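Local coordinates for ankyrin repeat family protein (Enterococcus faecalis, PDB 3HRA) that is of uncharacterised function but, as a stack of ankyrin repeats, probably serves as a scaffold for binding other proteins, at residues Ala46-Asp60 against Tyr78-Met91. Numbering follows the deposited sequence.
Sequences AVHNNDIEIAKALID and YAGAQGRTEILAYM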
loop_
_atom_site.group_PDB
_atom_site.type_symbol
_atom_site.label_atom_id
_atom_site.label_comp_id
_atom_site.label_asym_id
_atom_site.label_seq_id
_atom_site.Cartn_x
_atom_site.Cartn_y
_atom_site.Cartn_z
ATOM N N ALA A 46 -5.157 -2.308 -13.395
ATOM C CA ALA A 46 -6.072 -3.201 -12.679
ATOM C C ALA A 46 -6.124 -2.899 -11.181
ATOM O O ALA A 46 -7.183 -2.959 -10.570
ATOM C CB ALA A 46 -5.699 -4.661 -12.922
ATOM N N VAL A 47 -4.984 -2.589 -10.580
ATOM C CA VAL A 47 -4.962 -2.305 -9.143
ATOM C C VAL A 47 -5.712 -1.008 -8.826
ATOM O O VAL A 47 -6.477 -0.946 -7.865
ATOM C CB VAL A 47 -3.520 -2.268 -8.577
ATOM C CG1 VAL A 47 -3.522 -1.803 -7.132
ATOM C CG2 VAL A 47 -2.893 -3.646 -8.681
ATOM N N HIS A 48 -5.491 0.015 -9.649
ATOM C CA HIS A 48 -6.217 1.279 -9.547
ATOM C C HIS A 48 -7.730 1.059 -9.656
ATOM O O HIS A 48 -8.500 1.633 -8.893
ATOM C CB HIS A 48 -5.738 2.265 -10.629
ATOM C CG HIS A 48 -4.440 2.948 -10.300
ATOM N ND1 HIS A 48 -3.234 2.276 -10.257
ATOM C CD2 HIS A 48 -4.157 4.237 -9.996
ATOM C CE1 HIS A 48 -2.268 3.122 -9.943
ATOM N NE2 HIS A 48 -2.802 4.318 -9.776
ATOM N N ASN A 49 -8.142 0.198 -10.586
ATOM C CA ASN A 49 -9.553 -0.114 -10.820
ATOM C C ASN A 49 -10.164 -1.104 -9.814
ATOM O O ASN A 49 -11.391 -1.284 -9.766
ATOM C CB ASN A 49 -9.736 -0.702 -12.221
ATOM C CG ASN A 49 -9.719 0.351 -13.312
ATOM O OD1 ASN A 49 -10.172 1.470 -13.115
ATOM N ND2 ASN A 49 -9.202 -0.016 -14.476
ATOM N N ASN A 50 -9.301 -1.734 -9.021
ATOM C CA ASN A 50 -9.673 -2.892 -8.187
ATOM C C ASN A 50 -10.346 -4.010 -8.987
ATOM O O ASN A 50 -11.323 -4.615 -8.541
ATOM C CB ASN A 50 -10.504 -2.512 -6.954
ATOM C CG ASN A 50 -10.443 -3.577 -5.865
ATOM O OD1 ASN A 50 -9.464 -4.314 -5.751
ATOM N ND2 ASN A 50 -11.499 -3.657 -5.052
ATOM N N ASP A 51 -9.785 -4.290 -10.164
ATOM C CA ASP A 51 -10.197 -5.438 -10.952
ATOM C C ASP A 51 -9.386 -6.645 -10.486
ATOM O O ASP A 51 -8.292 -6.926 -10.990
ATOM C CB ASP A 51 -10.029 -5.172 -12.450
ATOM C CG ASP A 51 -11.115 -4.261 -13.009
ATOM O OD1 ASP A 51 -12.203 -4.116 -12.395
ATOM O OD2 ASP A 51 -10.887 -3.683 -14.076
ATOM N N ILE A 52 -9.946 -7.345 -9.507
ATOM C CA ILE A 52 -9.214 -8.374 -8.789
ATOM C C ILE A 52 -8.810 -9.552 -9.699
ATOM O O ILE A 52 -7.681 -10.044 -9.637
ATOM C CB ILE A 52 -10.045 -8.864 -7.581
ATOM C CG1 ILE A 52 -10.236 -7.714 -6.582
ATOM C CG2 ILE A 52 -9.376 -10.025 -6.911
ATOM C CD1 ILE A 52 -11.245 -8.009 -5.441
ATOM N N GLU A 53 -9.732 -10.015 -10.530
ATOM C CA GLU A 53 -9.442 -11.183 -11.351
ATOM C C GLU A 53 -8.388 -10.858 -12.413
ATOM O O GLU A 53 -7.502 -11.671 -12.687
ATOM C CB GLU A 53 -10.725 -11.739 -11.985
ATOM C CG GLU A 53 -10.511 -12.999 -12.830
ATOM C CD GLU A 53 -9.973 -14.189 -12.030
ATOM O OE1 GLU A 53 -9.638 -15.217 -12.666
ATOM O OE2 GLU A 53 -9.896 -14.107 -10.773
ATOM N N ILE A 54 -8.477 -9.664 -12.996
ATOM C CA ILE A 54 -7.480 -9.223 -13.959
ATOM C C ILE A 54 -6.114 -9.160 -13.275
ATOM O O ILE A 54 -5.109 -9.625 -13.822
ATOM C CB ILE A 54 -7.861 -7.862 -14.596
ATOM C CG1 ILE A 54 -9.035 -8.057 -15.567
ATOM C CG2 ILE A 54 -6.647 -7.224 -15.309
ATOM C CD1 ILE A 54 -9.576 -6.766 -16.163
ATOM N N ALA A 55 -6.084 -8.579 -12.079
ATOM C CA ALA A 55 -4.828 -8.442 -11.354
ATOM C C ALA A 55 -4.225 -9.813 -11.053
ATOM O O ALA A 55 -3.023 -10.020 -11.230
ATOM C CB ALA A 55 -5.016 -7.611 -10.055
ATOM N N LYS A 56 -5.048 -10.750 -10.590
ATOM C CA LYS A 56 -4.561 -12.115 -10.328
ATOM C C LYS A 56 -4.009 -12.756 -11.610
ATOM O O LYS A 56 -2.937 -13.370 -11.593
ATOM C CB LYS A 56 -5.664 -12.983 -9.713
ATOM C CG LYS A 56 -6.051 -12.594 -8.285
ATOM C CD LYS A 56 -7.249 -13.430 -7.803
ATOM C CE LYS A 56 -7.530 -13.164 -6.326
ATOM N NZ LYS A 56 -8.768 -13.873 -5.892
ATOM N N ALA A 57 -4.735 -12.601 -12.717
ATOM C CA ALA A 57 -4.293 -13.164 -14.002
ATOM C C ALA A 57 -2.918 -12.640 -14.427
ATOM O O ALA A 57 -2.081 -13.395 -14.941
ATOM C CB ALA A 57 -5.322 -12.892 -15.102
ATOM N N LEU A 58 -2.695 -11.347 -14.216
ATOM C CA LEU A 58 -1.447 -10.710 -14.637
ATOM C C LEU A 58 -0.300 -11.147 -13.736
ATOM O O LEU A 58 0.801 -11.417 -14.215
ATOM C CB LEU A 58 -1.599 -9.182 -14.641
ATOM C CG LEU A 58 -2.470 -8.644 -15.778
ATOM C CD1 LEU A 58 -2.908 -7.208 -15.533
ATOM C CD2 LEU A 58 -1.724 -8.761 -17.113
ATOM N N ILE A 59 -0.558 -11.219 -12.431
ATOM C CA ILE A 59 0.455 -11.677 -11.488
ATOM C C ILE A 59 0.866 -13.122 -11.784
ATOM O O ILE A 59 2.048 -13.471 -11.726
ATOM C CB ILE A 59 -0.016 -11.529 -10.024
ATOM C CG1 ILE A 59 -0.071 -10.045 -9.652
ATOM C CG2 ILE A 59 0.940 -12.239 -9.094
ATOM C CD1 ILE A 59 -0.929 -9.750 -8.400
ATOM N N ASP A 60 -0.106 -13.967 -12.109
ATOM C CA ASP A 60 0.191 -15.352 -12.480
ATOM C C ASP A 60 1.030 -15.436 -13.753
ATOM O O ASP A 60 1.764 -16.397 -13.942
ATOM C CB ASP A 60 -1.105 -16.152 -12.680
ATOM C CG ASP A 60 -1.845 -16.440 -11.375
ATOM O OD1 ASP A 60 -1.318 -16.142 -10.273
ATOM O OD2 ASP A 60 -2.973 -16.977 -11.461
ATOM N N TYR A 78 0.607 0.828 -4.361
ATOM C CA TYR A 78 -0.732 1.365 -4.519
ATOM C C TYR A 78 -1.767 0.456 -3.843
ATOM O O TYR A 78 -2.639 0.924 -3.105
ATOM C CB TYR A 78 -1.059 1.577 -6.002
ATOM C CG TYR A 78 -2.311 2.400 -6.204
ATOM C CD1 TYR A 78 -2.240 3.780 -6.317
ATOM C CD2 TYR A 78 -3.565 1.795 -6.228
ATOM C CE1 TYR A 78 -3.386 4.543 -6.484
ATOM C CE2 TYR A 78 -4.728 2.556 -6.394
ATOM C CZ TYR A 78 -4.628 3.921 -6.521
ATOM O OH TYR A 78 -5.775 4.672 -6.681
ATOM N N ALA A 79 -1.658 -0.848 -4.070
ATOM C CA ALA A 79 -2.583 -1.791 -3.428
ATOM C C ALA A 79 -2.576 -1.647 -1.895
ATOM O O ALA A 79 -3.626 -1.656 -1.255
ATOM C CB ALA A 79 -2.257 -3.214 -3.837
ATOM N N GLY A 80 -1.384 -1.520 -1.315
ATOM C CA GLY A 80 -1.241 -1.346 0.120
ATOM C C GLY A 80 -1.826 -0.044 0.617
ATOM O O GLY A 80 -2.645 -0.029 1.540
ATOM N N ALA A 81 -1.407 1.055 -0.004
ATOM C CA ALA A 81 -1.864 2.391 0.368
ATOM C C ALA A 81 -3.377 2.584 0.255
ATOM O O ALA A 81 -3.966 3.300 1.058
ATOM C CB ALA A 81 -1.182 3.423 -0.494
ATOM N N GLN A 82 -3.996 1.965 -0.747
ATOM C CA GLN A 82 -5.367 2.323 -1.126
ATOM C C GLN A 82 -6.408 1.275 -0.765
ATOM O O GLN A 82 -7.537 1.342 -1.234
ATOM C CB GLN A 82 -5.441 2.619 -2.622
ATOM C CG GLN A 82 -4.602 3.804 -3.056
ATOM C CD GLN A 82 -5.052 5.107 -2.447
ATOM O OE1 GLN A 82 -6.254 5.352 -2.278
ATOM N NE2 GLN A 82 -4.091 5.965 -2.121
ATOM N N GLY A 83 -6.032 0.307 0.063
ATOM C CA GLY A 83 -7.009 -0.605 0.637
ATOM C C GLY A 83 -7.512 -1.689 -0.302
ATOM O O GLY A 83 -8.604 -2.222 -0.114
ATOM N N ARG A 84 -6.726 -2.015 -1.324
ATOM C CA ARG A 84 -7.063 -3.124 -2.228
ATOM C C ARG A 84 -6.640 -4.423 -1.568
ATOM O O ARG A 84 -5.653 -5.043 -1.949
ATOM C CB ARG A 84 -6.336 -2.963 -3.569
ATOM C CG ARG A 84 -6.480 -1.581 -4.205
ATOM C CD ARG A 84 -7.867 -1.361 -4.793
ATOM N NE ARG A 84 -7.924 -0.147 -5.621
ATOM C CZ ARG A 84 -8.428 1.017 -5.229
ATOM N NH1 ARG A 84 -8.922 1.156 -4.003
ATOM N NH2 ARG A 84 -8.430 2.053 -6.063
ATOM N N THR A 85 -7.419 -4.846 -0.583
ATOM C CA THR A 85 -7.034 -5.937 0.307
ATOM C C THR A 85 -6.865 -7.292 -0.369
ATOM O O THR A 85 -5.895 -7.997 -0.112
ATOM C CB THR A 85 -8.070 -6.071 1.429
ATOM O OG1 THR A 85 -8.336 -4.769 1.960
ATOM C CG2 THR A 85 -7.555 -6.993 2.540
ATOM N N GLU A 86 -7.837 -7.669 -1.191
ATOM C CA GLU A 86 -7.793 -8.936 -1.913
ATOM C C GLU A 86 -6.555 -9.021 -2.811
ATOM O O GLU A 86 -5.863 -10.039 -2.834
ATOM C CB GLU A 86 -9.077 -9.091 -2.736
ATOM C CG GLU A 86 -10.349 -8.994 -1.856
ATOM C CD GLU A 86 -11.040 -7.591 -1.808
ATOM O OE1 GLU A 86 -10.395 -6.485 -1.854
ATOM O OE2 GLU A 86 -12.292 -7.614 -1.692
ATOM N N ILE A 87 -6.285 -7.949 -3.558
ATOM C CA ILE A 87 -5.120 -7.932 -4.435
ATOM C C ILE A 87 -3.818 -7.983 -3.630
ATOM O O ILE A 87 -2.905 -8.716 -3.985
ATOM C CB ILE A 87 -5.138 -6.720 -5.388
ATOM C CG1 ILE A 87 -6.311 -6.844 -6.362
ATOM C CG2 ILE A 87 -3.816 -6.607 -6.147
ATOM C CD1 ILE A 87 -6.523 -5.584 -7.211
ATOM N N LEU A 88 -3.760 -7.230 -2.526
ATOM C CA LEU A 88 -2.594 -7.215 -1.647
ATOM C C LEU A 88 -2.320 -8.593 -1.066
ATOM O O LEU A 88 -1.177 -9.055 -1.065
ATOM C CB LEU A 88 -2.780 -6.206 -0.508
ATOM C CG LEU A 88 -1.614 -6.107 0.469
ATOM C CD1 LEU A 88 -0.331 -5.704 -0.257
ATOM C CD2 LEU A 88 -1.950 -5.110 1.590
ATOM N N ALA A 89 -3.363 -9.237 -0.555
ATOM C CA ALA A 89 -3.220 -10.599 -0.046
ATOM C C ALA A 89 -2.627 -11.538 -1.111
ATOM O O ALA A 89 -1.758 -12.371 -0.814
ATOM C CB ALA A 89 -4.562 -11.116 0.453
ATOM N N TYR A 90 -3.106 -11.409 -2.349
ATOM C CA TYR A 90 -2.600 -12.227 -3.435
ATOM C C TYR A 90 -1.122 -11.932 -3.706
ATOM O O TYR A 90 -0.312 -12.858 -3.874
ATOM C CB TYR A 90 -3.438 -12.035 -4.701
ATOM C CG TYR A 90 -3.323 -13.177 -5.676
ATOM C CD1 TYR A 90 -4.039 -14.353 -5.482
ATOM C CD2 TYR A 90 -2.490 -13.083 -6.794
ATOM C CE1 TYR A 90 -3.946 -15.405 -6.383
ATOM C CE2 TYR A 90 -2.388 -14.121 -7.696
ATOM C CZ TYR A 90 -3.110 -15.280 -7.484
ATOM O OH TYR A 90 -3.007 -16.315 -8.384
ATOM N N MET A 91 -0.778 -10.648 -3.745
ATOM C CA MET A 91 0.609 -10.244 -3.962
ATOM C C MET A 91 1.530 -10.813 -2.893
ATOM O O MET A 91 2.614 -11.288 -3.202
ATOM C CB MET A 91 0.734 -8.732 -3.981
ATOM C CG MET A 91 0.108 -8.076 -5.199
ATOM S SD MET A 91 0.198 -6.285 -5.033
ATOM C CE MET A 91 -0.240 -5.732 -6.684
HETATM O O HOH W 1 -8.357 -5.862 -3.763
#
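R84 reaches across to the C-terminal end of helix 42-49 and gives one guanidinium edge to two successive carbonyls. Its NE donates to V47 O at 2.8 Å, with the acceptor close to the guanidinium plane. The N-H...O angle of that bond is 153°. NH2 donates to H48 O at 2.9 Å, tilted further from the plane. V47 O also accepts from the backbone N of N50, whose positive phi closes the helix in a Schellman motif, so R84 binds where the chain turns. A bend at chi2 turns the guanidinium toward the two carbonyls; CD and NE pass close to CB of N50, which lies oblique to the guanidinium plane. Beside it, one water donates to N50 OD1 and E86 OE1 and accepts from I87 N, tying this turn to the first turn of helix 85-94.

Aromatic contacts lie at both ends. The H48 and Y78 rings stack face to face, centroids 3.7 Å apart. Their planes are 17° from parallel, while H48 ND1 is bonded to N44 O. At the far end, CG of K56 sits almost exactly over the Y90 ring centre, 3.7 Å away, in a CH-pi contact. Y90 OH donates to the syn lone pair of D60 OD1 at 2.5 Å, and H94 also stacks with the Y90 ring.

Apolar packing fills the middle by knobs into holes. V47 sits among Y78, A79, I87 and M91; its CG1, anti to the backbone N, meets Y78 CD2 while CG2 faces I87 and M91. I87 enters the reciprocal hole of A46, V47, I52 and A55, with CD1 3.8 Å from A55 CB. The axes of segments 52-60 and 85-91 approach to 9.8 Å, their N-to-C directions 15° apart, the near-parallel stacking of neighbouring helices characteristic of an ankyrin-repeat solenoid.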